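Local coordinates for CCHC-type domain-containing protein (Trypanosoma brucei brucei, PDB 7C45) that trims guide RNA as an RNase D ribonuclease, probably as a 3'-5' exonuclease, and here binds a uridine RNA together with calcium and zinc ions, at residues 41-46 / 57-62; 52-57 / 104-109; 72-77 / 176-181; 161-166 / 182-187. One frame throughout, in Å; residues are numbered along the deposited sequence.

Interaction 1: 41-46 / 57-62; sequences DIEAFC and ISLVQA. With CA (calcium ion), chain E; CA (calcium ion), chain F; nucleotides of chain B.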
# COMPACT_ATOMS: atom_id res chain seq x y z
N ASP A 41 -6.20 -1.03 5.19
CA ASP A 41 -6.21 0.36 4.77
C ASP A 41 -7.08 1.11 5.78
O ASP A 41 -7.90 0.50 6.48
CB ASP A 41 -6.73 0.46 3.34
CG ASP A 41 -6.59 1.84 2.74
OD1 ASP A 41 -5.80 2.65 3.21
OD2 ASP A 41 -7.29 2.08 1.75
N ILE A 42 -6.88 2.42 5.86
CA ILE A 42 -7.69 3.23 6.77
C ILE A 42 -8.12 4.49 6.05
O ILE A 42 -7.31 5.14 5.37
CB ILE A 42 -6.93 3.60 8.06
CG1 ILE A 42 -6.54 2.34 8.85
CG2 ILE A 42 -7.75 4.52 8.92
CD1 ILE A 42 -5.68 2.64 10.07
N GLU A 43 -9.40 4.86 6.20
CA GLU A 43 -9.89 6.19 5.82
C GLU A 43 -10.20 6.99 7.08
O GLU A 43 -10.91 6.51 7.96
CB GLU A 43 -11.14 6.14 4.94
CG GLU A 43 -11.00 5.34 3.62
CD GLU A 43 -9.75 5.69 2.82
OE1 GLU A 43 -9.51 6.90 2.62
OE2 GLU A 43 -9.04 4.75 2.35
N ALA A 44 -9.71 8.23 7.13
CA ALA A 44 -9.85 9.05 8.32
C ALA A 44 -10.41 10.42 7.94
O ALA A 44 -10.33 10.85 6.79
CB ALA A 44 -8.51 9.19 9.06
N PHE A 45 -11.01 11.09 8.92
CA PHE A 45 -11.44 12.47 8.71
C PHE A 45 -10.29 13.30 8.15
O PHE A 45 -9.19 13.28 8.70
CB PHE A 45 -11.88 13.11 10.04
CG PHE A 45 -13.20 12.62 10.59
CD1 PHE A 45 -13.76 11.42 10.21
CD2 PHE A 45 -13.87 13.41 11.51
CE1 PHE A 45 -14.98 11.00 10.77
CE2 PHE A 45 -15.06 13.02 12.05
CZ PHE A 45 -15.62 11.79 11.68
N CYS A 46 -10.55 14.03 7.07
CA CYS A 46 -9.55 14.96 6.56
C CYS A 46 -9.31 16.06 7.59
O CYS A 46 -10.23 16.46 8.31
CB CYS A 46 -10.02 15.56 5.23
SG CYS A 46 -9.96 14.35 3.88
N ILE A 57 -10.36 8.20 12.91
CA ILE A 57 -10.60 7.04 12.05
C ILE A 57 -12.08 6.94 11.72
O ILE A 57 -12.93 7.00 12.61
CB ILE A 57 -10.10 5.76 12.72
CG1 ILE A 57 -8.57 5.71 12.73
CG2 ILE A 57 -10.66 4.56 11.98
CD1 ILE A 57 -8.02 4.58 13.54
N SER A 58 -12.38 6.78 10.43
CA SER A 58 -13.75 6.59 9.97
C SER A 58 -13.99 5.13 9.59
O SER A 58 -14.88 4.47 10.13
CB SER A 58 -14.04 7.52 8.79
OG SER A 58 -15.36 7.34 8.30
N LEU A 59 -13.19 4.63 8.65
CA LEU A 59 -13.24 3.26 8.17
C LEU A 59 -11.89 2.58 8.37
O LEU A 59 -10.85 3.22 8.24
CB LEU A 59 -13.60 3.21 6.68
CG LEU A 59 -14.93 3.82 6.24
CD1 LEU A 59 -15.08 3.80 4.71
CD2 LEU A 59 -16.11 3.10 6.94
N VAL A 60 -11.91 1.29 8.71
CA VAL A 60 -10.77 0.40 8.51
C VAL A 60 -11.20 -0.65 7.50
O VAL A 60 -12.28 -1.24 7.65
CB VAL A 60 -10.31 -0.25 9.82
CG1 VAL A 60 -9.21 -1.30 9.54
CG2 VAL A 60 -9.84 0.82 10.81
N GLN A 61 -10.42 -0.82 6.43
CA GLN A 61 -10.79 -1.71 5.34
C GLN A 61 -9.89 -2.95 5.36
O GLN A 61 -8.72 -2.85 5.68
CB GLN A 61 -10.70 -0.99 4.00
CG GLN A 61 -11.52 0.29 3.98
CD GLN A 61 -10.70 1.51 4.32
OE1 GLN A 61 -10.53 1.87 5.49
NE2 GLN A 61 -10.15 2.14 3.30
N ALA A 62 -10.47 -4.11 5.06
CA ALA A 62 -9.72 -5.36 5.13
C ALA A 62 -10.12 -6.28 3.99
O ALA A 62 -11.30 -6.42 3.68
CB ALA A 62 -9.92 -6.09 6.45
CA CA E . -7.37 4.11 0.92
CA CA F . -3.97 4.15 2.79
P U B 10 -4.84 6.61 1.44
OP1 U B 10 -5.70 5.42 1.59
OP2 U B 10 -4.65 7.24 0.10
O5' U B 10 -5.35 7.74 2.44
C5' U B 10 -5.84 7.39 3.73
C4' U B 10 -6.23 8.60 4.53
O4' U B 10 -5.16 9.56 4.47
C3' U B 10 -7.44 9.38 4.02
O3' U B 10 -8.66 8.81 4.45
C2' U B 10 -7.21 10.77 4.59
O2' U B 10 -7.61 10.80 5.95
C1' U B 10 -5.69 10.87 4.52
N1 U B 10 -5.23 11.60 3.32
C2 U B 10 -5.27 12.97 3.40
O2 U B 10 -5.69 13.54 4.40
N3 U B 10 -4.83 13.62 2.28
C4 U B 10 -4.35 13.04 1.13
O4 U B 10 -3.98 13.76 0.20
C5 U B 10 -4.32 11.61 1.12
C6 U B 10 -4.75 10.95 2.20
O HOH W 1 -4.53 4.82 5.01
O HOH W 2 -9.17 2.96 -1.00
O HOH W 3 -8.28 5.79 -0.67
O HOH W 4 -2.72 3.01 1.04
O HOH W 5 -2.07 3.09 3.98
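Q61, E43 and D41 lose the most surface in this antiparallel pairing, Q61 being a second-shell amide that would help to orient a metal-binding carboxylate. The Q61 chain bends at its second torsion (95°) and crosses E43 at about a right angle. Its NE2 donates to the anti lone pair of E43 OE2 at 3.0 Å, in the plane of the amide, and also binds A188 O. OE1 of Q61 takes a weak bond from E43 N, which gives its better one to L59 O. Q61 N meets D41 O at 2.8 Å almost straight (173°), and D41 N returns the link to Q61 O. With CG anti to its backbone N, D41 spans two calcium ions, OD2 at 2.2 Å from one and OD1 at 2.4 Å from the other. E43 OE2 binds the first ion at 2.3 Å, where D191 completes the protein ligands, while E43 OE1 accepts from O3' of U10 of chain B. The register then slips by one residue, S58 N and L59 N both donating to E43 O. This classic beta bulge falls at E43, the second acid of the Asp-x-Glu pair that marks the two-metal site of DEDD exonucleases, on their RNase H-like sheet.

Interaction 2: 52-57 / 104-109; sequences KQLGRI and RRDVEA. With nucleotides of chain B.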
# COMPACT_ATOMS: atom_id res chain seq x y z
N LYS A 52 0.27 16.13 10.21
CA LYS A 52 0.64 14.90 9.51
C LYS A 52 -0.17 13.69 9.97
O LYS A 52 -0.42 12.78 9.17
CB LYS A 52 2.13 14.63 9.71
CG LYS A 52 2.93 14.58 8.43
CD LYS A 52 4.42 14.43 8.71
CE LYS A 52 5.20 14.26 7.43
NZ LYS A 52 4.72 13.06 6.70
N GLN A 53 -0.56 13.65 11.25
CA GLN A 53 -1.34 12.53 11.76
C GLN A 53 -2.68 12.41 11.03
O GLN A 53 -3.31 13.41 10.68
CB GLN A 53 -1.60 12.69 13.26
CG GLN A 53 -0.39 12.55 14.19
CD GLN A 53 0.69 13.60 13.98
OE1 GLN A 53 0.40 14.76 13.65
NE2 GLN A 53 1.95 13.20 14.15
N LEU A 54 -3.14 11.18 10.83
CA LEU A 54 -4.49 10.99 10.31
C LEU A 54 -5.49 11.60 11.28
O LEU A 54 -5.28 11.60 12.49
CB LEU A 54 -4.82 9.51 10.14
CG LEU A 54 -4.06 8.75 9.03
CD1 LEU A 54 -4.69 7.40 8.87
CD2 LEU A 54 -4.06 9.49 7.71
N GLY A 55 -6.58 12.12 10.73
CA GLY A 55 -7.71 12.52 11.55
C GLY A 55 -8.44 11.32 12.15
O GLY A 55 -7.97 10.19 12.14
N ARG A 56 -9.61 11.61 12.72
CA ARG A 56 -10.38 10.58 13.41
C ARG A 56 -10.66 9.42 12.47
O ARG A 56 -11.10 9.62 11.34
CB ARG A 56 -11.69 11.18 13.90
CG ARG A 56 -12.54 10.25 14.73
CD ARG A 56 -13.73 11.04 15.24
NE ARG A 56 -14.67 10.25 16.02
CZ ARG A 56 -15.72 10.76 16.63
NH1 ARG A 56 -15.96 12.08 16.56
NH2 ARG A 56 -16.53 9.97 17.32
N ILE A 57 -10.36 8.20 12.91
CA ILE A 57 -10.60 7.04 12.05
C ILE A 57 -12.08 6.94 11.72
O ILE A 57 -12.93 7.00 12.61
CB ILE A 57 -10.10 5.76 12.72
CG1 ILE A 57 -8.57 5.71 12.73
CG2 ILE A 57 -10.66 4.56 11.98
CD1 ILE A 57 -8.02 4.58 13.54
N ARG A 104 2.72 3.94 7.50
CA ARG A 104 3.23 4.82 8.55
C ARG A 104 2.11 5.53 9.29
O ARG A 104 1.98 5.43 10.52
CB ARG A 104 4.20 5.83 7.95
CG ARG A 104 5.53 5.20 7.55
CD ARG A 104 6.39 6.22 6.78
NE ARG A 104 5.68 6.68 5.62
CZ ARG A 104 6.08 7.68 4.84
NH1 ARG A 104 7.25 8.29 5.09
NH2 ARG A 104 5.33 8.05 3.82
N ARG A 105 1.32 6.31 8.56
CA ARG A 105 0.19 7.02 9.16
C ARG A 105 -0.85 6.04 9.72
O ARG A 105 -1.46 6.31 10.76
CB ARG A 105 -0.46 7.94 8.13
CG ARG A 105 -0.25 9.40 8.33
CD ARG A 105 1.20 9.73 8.40
NE ARG A 105 1.64 10.02 9.76
CZ ARG A 105 2.91 10.27 10.05
NH1 ARG A 105 3.29 10.52 11.30
NH2 ARG A 105 3.80 10.28 9.07
N ASP A 106 -1.07 4.93 9.03
CA ASP A 106 -2.06 3.94 9.49
C ASP A 106 -1.69 3.39 10.85
O ASP A 106 -2.53 3.32 11.76
CB ASP A 106 -2.16 2.79 8.50
CG ASP A 106 -2.83 3.19 7.20
OD1 ASP A 106 -3.38 4.30 7.13
OD2 ASP A 106 -2.81 2.37 6.27
N VAL A 107 -0.42 3.00 11.00
CA VAL A 107 0.04 2.38 12.23
C VAL A 107 0.04 3.40 13.36
O VAL A 107 -0.33 3.09 14.51
CB VAL A 107 1.42 1.77 11.96
CG1 VAL A 107 2.27 1.72 13.19
CG2 VAL A 107 1.24 0.40 11.30
N GLU A 108 0.39 4.66 13.04
CA GLU A 108 0.29 5.72 14.02
C GLU A 108 -1.14 5.87 14.50
O GLU A 108 -1.37 6.03 15.70
CB GLU A 108 0.78 7.03 13.43
CG GLU A 108 0.66 8.21 14.38
CD GLU A 108 1.15 9.47 13.74
OE1 GLU A 108 0.72 9.75 12.62
OE2 GLU A 108 1.99 10.17 14.34
N ALA A 109 -2.11 5.82 13.58
CA ALA A 109 -3.51 5.96 13.97
C ALA A 109 -4.01 4.75 14.73
O ALA A 109 -4.79 4.88 15.69
CB ALA A 109 -4.39 6.22 12.75
P U B 9 0.05 7.31 -1.85
OP1 U B 9 -0.33 6.03 -2.49
OP2 U B 9 -0.29 8.60 -2.50
O5' U B 9 -0.43 7.38 -0.34
C5' U B 9 -0.63 6.21 0.44
C4' U B 9 -1.02 6.50 1.88
O4' U B 9 -0.11 7.44 2.50
C3' U B 9 -2.39 7.11 2.13
O3' U B 9 -3.43 6.17 2.04
C2' U B 9 -2.23 7.72 3.52
O2' U B 9 -2.33 6.73 4.54
C1' U B 9 -0.79 8.21 3.47
N1 U B 9 -0.71 9.63 3.09
C2 U B 9 -1.04 10.59 4.05
O2 U B 9 -1.38 10.33 5.19
N3 U B 9 -0.95 11.89 3.64
C4 U B 9 -0.57 12.33 2.39
O4 U B 9 -0.54 13.53 2.17
C5 U B 9 -0.26 11.28 1.45
C6 U B 9 -0.34 9.99 1.82
P U B 10 -4.84 6.61 1.44
OP1 U B 10 -5.70 5.42 1.59
OP2 U B 10 -4.65 7.24 0.10
O5' U B 10 -5.35 7.74 2.44
C5' U B 10 -5.84 7.39 3.73
C4' U B 10 -6.23 8.60 4.53
O4' U B 10 -5.16 9.56 4.47
C3' U B 10 -7.44 9.38 4.02
O3' U B 10 -8.66 8.81 4.45
C2' U B 10 -7.21 10.77 4.59
O2' U B 10 -7.61 10.80 5.95
C1' U B 10 -5.69 10.87 4.52
N1 U B 10 -5.23 11.60 3.32
C2 U B 10 -5.27 12.97 3.40
O2 U B 10 -5.69 13.54 4.40
N3 U B 10 -4.83 13.62 2.28
C4 U B 10 -4.35 13.04 1.13
O4 U B 10 -3.98 13.76 0.20
C5 U B 10 -4.32 11.61 1.12
C6 U B 10 -4.75 10.95 2.20
P U B 8 3.34 11.29 -4.41
OP1 U B 8 3.51 12.70 -3.98
OP2 U B 8 4.24 10.78 -5.47
O5' U B 8 3.39 10.42 -3.09
C5' U B 8 3.91 9.10 -3.11
C4' U B 8 3.77 8.47 -1.76
O4' U B 8 4.49 9.25 -0.78
C3' U B 8 2.36 8.38 -1.20
O3' U B 8 1.66 7.27 -1.72
C2' U B 8 2.61 8.28 0.30
O2' U B 8 3.03 6.96 0.65
C1' U B 8 3.82 9.21 0.46
N1 U B 8 3.44 10.60 0.80
C2 U B 8 3.16 10.88 2.11
O2 U B 8 3.17 10.02 2.96
N3 U B 8 2.85 12.20 2.36
C4 U B 8 2.84 13.21 1.42
O4 U B 8 2.55 14.37 1.76
C5 U B 8 3.17 12.83 0.08
C6 U B 8 3.46 11.56 -0.18
O HOH W 6 -1.67 8.79 11.95
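The loop 52-57 passes across the first turns of helix 104-114, and the backbones come nearest where L54 CA lies 6.2 Å from R105 CA. No direct backbone hydrogen bond joins them; a water does, accepting from L54 N and donating to R105 O and E108 OE1. R105, the most covered residue, bends at its second and third side-chain torsions and reaches along its own helix to E108, one turn on. It grips this carboxylate side-on, NE and NH1 both donating to E108 OE1, each at 3.0 Å, the oxygen lying close to the guanidinium plane. Q53 crosses obliquely, and its NE2 meets E108 OE2 at 3.0 Å from above the carboxylate plane, the two flat groups being 54° apart. The same oxygen also accepts from V232 N. K52 lays CG over one face of the R105 guanidinium and brings NZ to 3.8 Å from R105 NH2, a like-charge approach that E235, in a salt bridge with R105, would be expected to offset. L54 supplies the apolar part: CG packs on R105 CB, CD1 lies 4.1 Å from A109 CB, and CD2 is 3.4 Å from O4' of U10 of chain B. I57 CD1 adds cover on A109. So many donors around E108 would favour its charged form, while L54 CD2 meets U9 and U10 of chain B by van der Waals contact.

Interaction 3: 72-77 / 176-181; sequences LFDVLT and DIRPLP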
# COMPACT_ATOMS: atom_id res chain seq x y z
N LEU A 72 -15.63 -3.33 5.05
CA LEU A 72 -15.47 -1.92 5.39
C LEU A 72 -15.94 -1.76 6.83
O LEU A 72 -17.14 -1.71 7.10
CB LEU A 72 -16.27 -1.02 4.45
CG LEU A 72 -15.95 -1.19 2.96
CD1 LEU A 72 -16.91 -0.34 2.16
CD2 LEU A 72 -14.50 -0.78 2.70
N PHE A 73 -14.99 -1.69 7.75
CA PHE A 73 -15.34 -1.59 9.15
C PHE A 73 -15.70 -0.15 9.45
O PHE A 73 -14.85 0.74 9.34
CB PHE A 73 -14.18 -2.04 10.04
CG PHE A 73 -13.93 -3.51 9.99
CD1 PHE A 73 -14.72 -4.38 10.73
CD2 PHE A 73 -12.90 -4.03 9.22
CE1 PHE A 73 -14.49 -5.74 10.70
CE2 PHE A 73 -12.66 -5.40 9.19
CZ PHE A 73 -13.45 -6.25 9.94
N ASP A 74 -16.96 0.09 9.83
CA ASP A 74 -17.39 1.44 10.17
C ASP A 74 -17.04 1.67 11.64
O ASP A 74 -17.86 1.49 12.55
CB ASP A 74 -18.88 1.62 9.88
CG ASP A 74 -19.35 3.04 10.11
OD1 ASP A 74 -18.61 3.82 10.71
OD2 ASP A 74 -20.48 3.36 9.70
N VAL A 75 -15.78 2.06 11.87
CA VAL A 75 -15.31 2.30 13.23
C VAL A 75 -16.06 3.48 13.86
O VAL A 75 -16.34 3.48 15.06
CB VAL A 75 -13.78 2.50 13.21
CG1 VAL A 75 -13.23 2.87 14.60
CG2 VAL A 75 -13.09 1.24 12.72
N LEU A 76 -16.39 4.50 13.07
CA LEU A 76 -17.12 5.65 13.62
C LEU A 76 -18.45 5.20 14.21
O LEU A 76 -18.81 5.59 15.33
CB LEU A 76 -17.34 6.71 12.54
CG LEU A 76 -18.03 8.01 12.91
CD1 LEU A 76 -17.16 8.78 13.89
CD2 LEU A 76 -18.39 8.83 11.66
N THR A 77 -19.15 4.30 13.51
CA THR A 77 -20.45 3.85 14.00
C THR A 77 -20.30 2.81 15.11
O THR A 77 -20.95 2.90 16.14
CB THR A 77 -21.28 3.31 12.84
OG1 THR A 77 -21.56 4.37 11.91
CG2 THR A 77 -22.59 2.75 13.36
N ASP A 176 -16.89 11.77 7.51
CA ASP A 176 -17.77 11.82 8.66
C ASP A 176 -19.24 11.54 8.33
O ASP A 176 -20.01 11.22 9.24
CB ASP A 176 -17.68 13.18 9.35
CG ASP A 176 -18.03 14.34 8.41
OD1 ASP A 176 -17.69 14.32 7.21
OD2 ASP A 176 -18.63 15.30 8.91
N ILE A 177 -19.64 11.68 7.07
CA ILE A 177 -21.05 11.62 6.75
C ILE A 177 -21.54 10.18 6.88
O ILE A 177 -20.83 9.22 6.55
CB ILE A 177 -21.33 12.16 5.33
CG1 ILE A 177 -20.51 11.40 4.29
CG2 ILE A 177 -21.06 13.65 5.25
CD1 ILE A 177 -20.93 11.72 2.88
N ARG A 178 -22.76 10.04 7.40
CA ARG A 178 -23.41 8.73 7.49
C ARG A 178 -24.87 8.89 7.06
O ARG A 178 -25.54 9.84 7.44
CB ARG A 178 -23.34 8.15 8.90
CG ARG A 178 -21.95 7.69 9.33
CD ARG A 178 -21.41 6.61 8.38
NE ARG A 178 -20.13 6.08 8.84
CZ ARG A 178 -18.96 6.69 8.65
NH1 ARG A 178 -18.90 7.84 8.00
NH2 ARG A 178 -17.85 6.13 9.10
N PRO A 179 -25.36 7.96 6.25
CA PRO A 179 -24.65 6.85 5.64
C PRO A 179 -23.65 7.35 4.62
O PRO A 179 -23.85 8.41 4.04
CB PRO A 179 -25.76 6.06 4.94
CG PRO A 179 -26.81 7.11 4.65
CD PRO A 179 -26.76 8.04 5.81
N LEU A 180 -22.58 6.59 4.41
CA LEU A 180 -21.64 6.90 3.34
C LEU A 180 -22.27 6.53 2.00
O LEU A 180 -22.77 5.41 1.84
CB LEU A 180 -20.34 6.15 3.55
CG LEU A 180 -19.44 6.64 4.70
CD1 LEU A 180 -18.42 5.58 5.08
CD2 LEU A 180 -18.75 7.95 4.33
N PRO A 181 -22.27 7.43 1.02
CA PRO A 181 -22.79 7.07 -0.30
C PRO A 181 -22.04 5.89 -0.89
O PRO A 181 -20.88 5.63 -0.55
CB PRO A 181 -22.57 8.34 -1.13
CG PRO A 181 -22.50 9.43 -0.14
CD PRO A 181 -21.81 8.83 1.05
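R178 and D74 reach toward each other tip to tip in a two-pronged salt bridge. NE of R178 donates to D74 OD2 at 2.9 Å, and NH2 of R178 donates to D74 OD1 at the same 2.9 Å, each with an N-H...O angle of 159°. The acceptors lie near the guanidinium plane, yet both nitrogens arrive from above the carboxylate plane, the two groups being 49° apart. The guanidinium is held between leucines: L76 CD2 sits over one face, 3.6 Å above the plane and offset toward the rim, and L180 CD1 covers the centre of the opposite face.

D74 is also the N-cap of helix 75-78 and the centre of an inverse gamma turn. T77 N donates to D74 OD1 at 2.9 Å and T77 OG1 donates to D74 OD2 at 2.7 Å, so each carboxylate oxygen serves two donors. Arginine and helix start together would be expected to stabilise the negative charge. Further out, NH1 of R178 donates to I177 O at 2.8 Å and also to W175 O, tying the guanidinium to its own loop. The NH2 group has a second bond to S58 OG of strand 57-64, which also bonds to W175 O. On the strand side, D74 shares backbone hydrogen bonding with V19 of strand 16-19.

Interaction 4: 161-166 / 182-187; sequences SAVQTA and DHFLEY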
# COMPACT_ATOMS: atom_id res chain seq x y z
N SER A 161 -14.67 10.35 -8.26
CA SER A 161 -14.31 11.74 -8.52
C SER A 161 -14.82 12.65 -7.41
O SER A 161 -14.03 13.33 -6.75
CB SER A 161 -14.87 12.19 -9.88
OG SER A 161 -14.62 13.56 -10.10
N ALA A 162 -16.14 12.67 -7.20
CA ALA A 162 -16.73 13.52 -6.16
C ALA A 162 -16.07 13.30 -4.80
O ALA A 162 -15.98 14.23 -4.00
CB ALA A 162 -18.23 13.26 -6.06
N VAL A 163 -15.61 12.07 -4.53
CA VAL A 163 -14.86 11.83 -3.31
C VAL A 163 -13.53 12.57 -3.36
O VAL A 163 -13.15 13.28 -2.43
CB VAL A 163 -14.67 10.32 -3.08
CG1 VAL A 163 -14.07 10.06 -1.71
CG2 VAL A 163 -16.00 9.60 -3.23
N GLN A 164 -12.80 12.41 -4.47
CA GLN A 164 -11.55 13.16 -4.65
C GLN A 164 -11.80 14.66 -4.67
O GLN A 164 -10.96 15.43 -4.20
CB GLN A 164 -10.86 12.72 -5.95
CG GLN A 164 -10.25 11.33 -5.89
CD GLN A 164 -8.96 11.30 -5.10
OE1 GLN A 164 -8.64 10.31 -4.45
NE2 GLN A 164 -8.22 12.40 -5.16
N THR A 165 -12.95 15.08 -5.20
CA THR A 165 -13.28 16.50 -5.26
C THR A 165 -13.47 17.08 -3.86
O THR A 165 -12.95 18.16 -3.56
CB THR A 165 -14.54 16.70 -6.10
OG1 THR A 165 -14.40 16.02 -7.35
CG2 THR A 165 -14.79 18.18 -6.36
N ALA A 166 -14.20 16.38 -3.00
CA ALA A 166 -14.34 16.86 -1.63
C ALA A 166 -13.04 16.70 -0.84
O ALA A 166 -12.79 17.46 0.10
CB ALA A 166 -15.48 16.14 -0.93
N ASP A 182 -22.72 5.15 -1.76
CA ASP A 182 -22.11 3.98 -2.38
C ASP A 182 -20.74 4.28 -2.97
O ASP A 182 -19.80 3.49 -2.81
CB ASP A 182 -23.04 3.43 -3.46
CG ASP A 182 -24.37 3.00 -2.91
OD1 ASP A 182 -24.48 2.92 -1.66
OD2 ASP A 182 -25.29 2.73 -3.71
N HIS A 183 -20.60 5.40 -3.68
CA HIS A 183 -19.33 5.67 -4.33
C HIS A 183 -18.23 6.02 -3.34
O HIS A 183 -17.06 5.83 -3.65
CB HIS A 183 -19.48 6.77 -5.39
CG HIS A 183 -20.01 8.06 -4.86
ND1 HIS A 183 -21.35 8.27 -4.61
CD2 HIS A 183 -19.39 9.22 -4.55
CE1 HIS A 183 -21.53 9.50 -4.15
NE2 HIS A 183 -20.35 10.10 -4.11
N PHE A 184 -18.58 6.51 -2.14
CA PHE A 184 -17.58 6.63 -1.08
C PHE A 184 -17.13 5.25 -0.61
O PHE A 184 -15.94 5.01 -0.41
CB PHE A 184 -18.15 7.43 0.09
CG PHE A 184 -18.14 8.91 -0.11
CD1 PHE A 184 -18.98 9.52 -1.02
CD2 PHE A 184 -17.31 9.71 0.66
CE1 PHE A 184 -18.97 10.89 -1.18
CE2 PHE A 184 -17.31 11.08 0.52
CZ PHE A 184 -18.13 11.67 -0.41
N LEU A 185 -18.07 4.34 -0.41
CA LEU A 185 -17.72 2.99 0.02
C LEU A 185 -16.82 2.30 -0.99
O LEU A 185 -15.83 1.65 -0.63
CB LEU A 185 -19.00 2.19 0.27
CG LEU A 185 -19.83 2.81 1.41
CD1 LEU A 185 -21.21 2.13 1.51
CD2 LEU A 185 -19.09 2.70 2.72
N GLU A 186 -17.17 2.40 -2.27
CA GLU A 186 -16.37 1.76 -3.31
C GLU A 186 -14.99 2.38 -3.39
O GLU A 186 -13.98 1.68 -3.56
CB GLU A 186 -17.10 1.85 -4.65
CG GLU A 186 -16.37 1.19 -5.84
CD GLU A 186 -15.75 -0.17 -5.52
OE1 GLU A 186 -14.58 -0.40 -5.91
OE2 GLU A 186 -16.42 -1.01 -4.89
N TYR A 187 -14.94 3.71 -3.29
CA TYR A 187 -13.66 4.39 -3.19
C TYR A 187 -12.84 3.81 -2.04
O TYR A 187 -11.70 3.41 -2.23
CB TYR A 187 -13.86 5.88 -3.00
CG TYR A 187 -12.56 6.64 -2.98
CD1 TYR A 187 -11.87 6.83 -1.79
CD2 TYR A 187 -12.02 7.17 -4.15
CE1 TYR A 187 -10.68 7.52 -1.76
CE2 TYR A 187 -10.83 7.86 -4.13
CZ TYR A 187 -10.17 8.03 -2.93
OH TYR A 187 -8.98 8.72 -2.89
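V163 turns CG1 anti to its backbone N (chi1 -171°), which sets its two methyl groups apart to meet different rings. Y187 also has CG anti to the backbone N, whereas F184 places CG anti to its carbonyl carbon, and the two aromatic rings thus come to lie on V163 from different directions. CG2 of V163 stands over the middle of the F184 ring, 3.7 Å from the centroid and 12° off the normal. CG1 of V163 lies over one face of the Y187 ring, displaced toward its rim, at 4.0 Å from the centroid. Both are CH-pi contacts. H183 takes the crowded rotamer, CG between N and the carbonyl carbon, and slides past V163 in the opposite direction, with its CD2 3.7 Å from V163 CG2.

This is a nearly perpendicular helix crossing: the axes of 161-166 and 182-187 approach to 9.4 Å at -84°, with V163 as the central contact, its CA 6.3 Å from that of F184. The spacing of Y187 and D191, a calcium ligand, fits the Tyr-x3-Asp motif of the DEDDy branch of exonucleases, and the Y187 side chain lies about 5 Å from a calcium ion. Q164, bent at its second torsion, crosses Y187 at about a right angle and puts CG 3.9 Å from Y187 CE2. W175 touches both V163 and Y187, and V174 packs on F184.

How the interactions relate
Interaction 1 holds the calcium site, supplying D41 and E43, with D191 completing the protein ligands; interactions 2 and 4 flank it more closely than interaction 3. Interaction 2, its centre 9 Å away, shares I57 and touches U9 and U10 of chain B; F45 N meets R56 O at 2.8 Å where the two touch. Interaction 3, also centred 9 Å from interaction 1, is tied to it by S58 OG and R178 NH2, 2.9 Å apart, although the R178 side chain is about 13 Å from the calcium. Interactions 3 and 4 meet where L72 CD1 lies 3.6 Å from L185 O. Interactions 2 and 4 are centred 20 Å apart; the nearest atom of interaction 4 stays about 5 Å from the RNA.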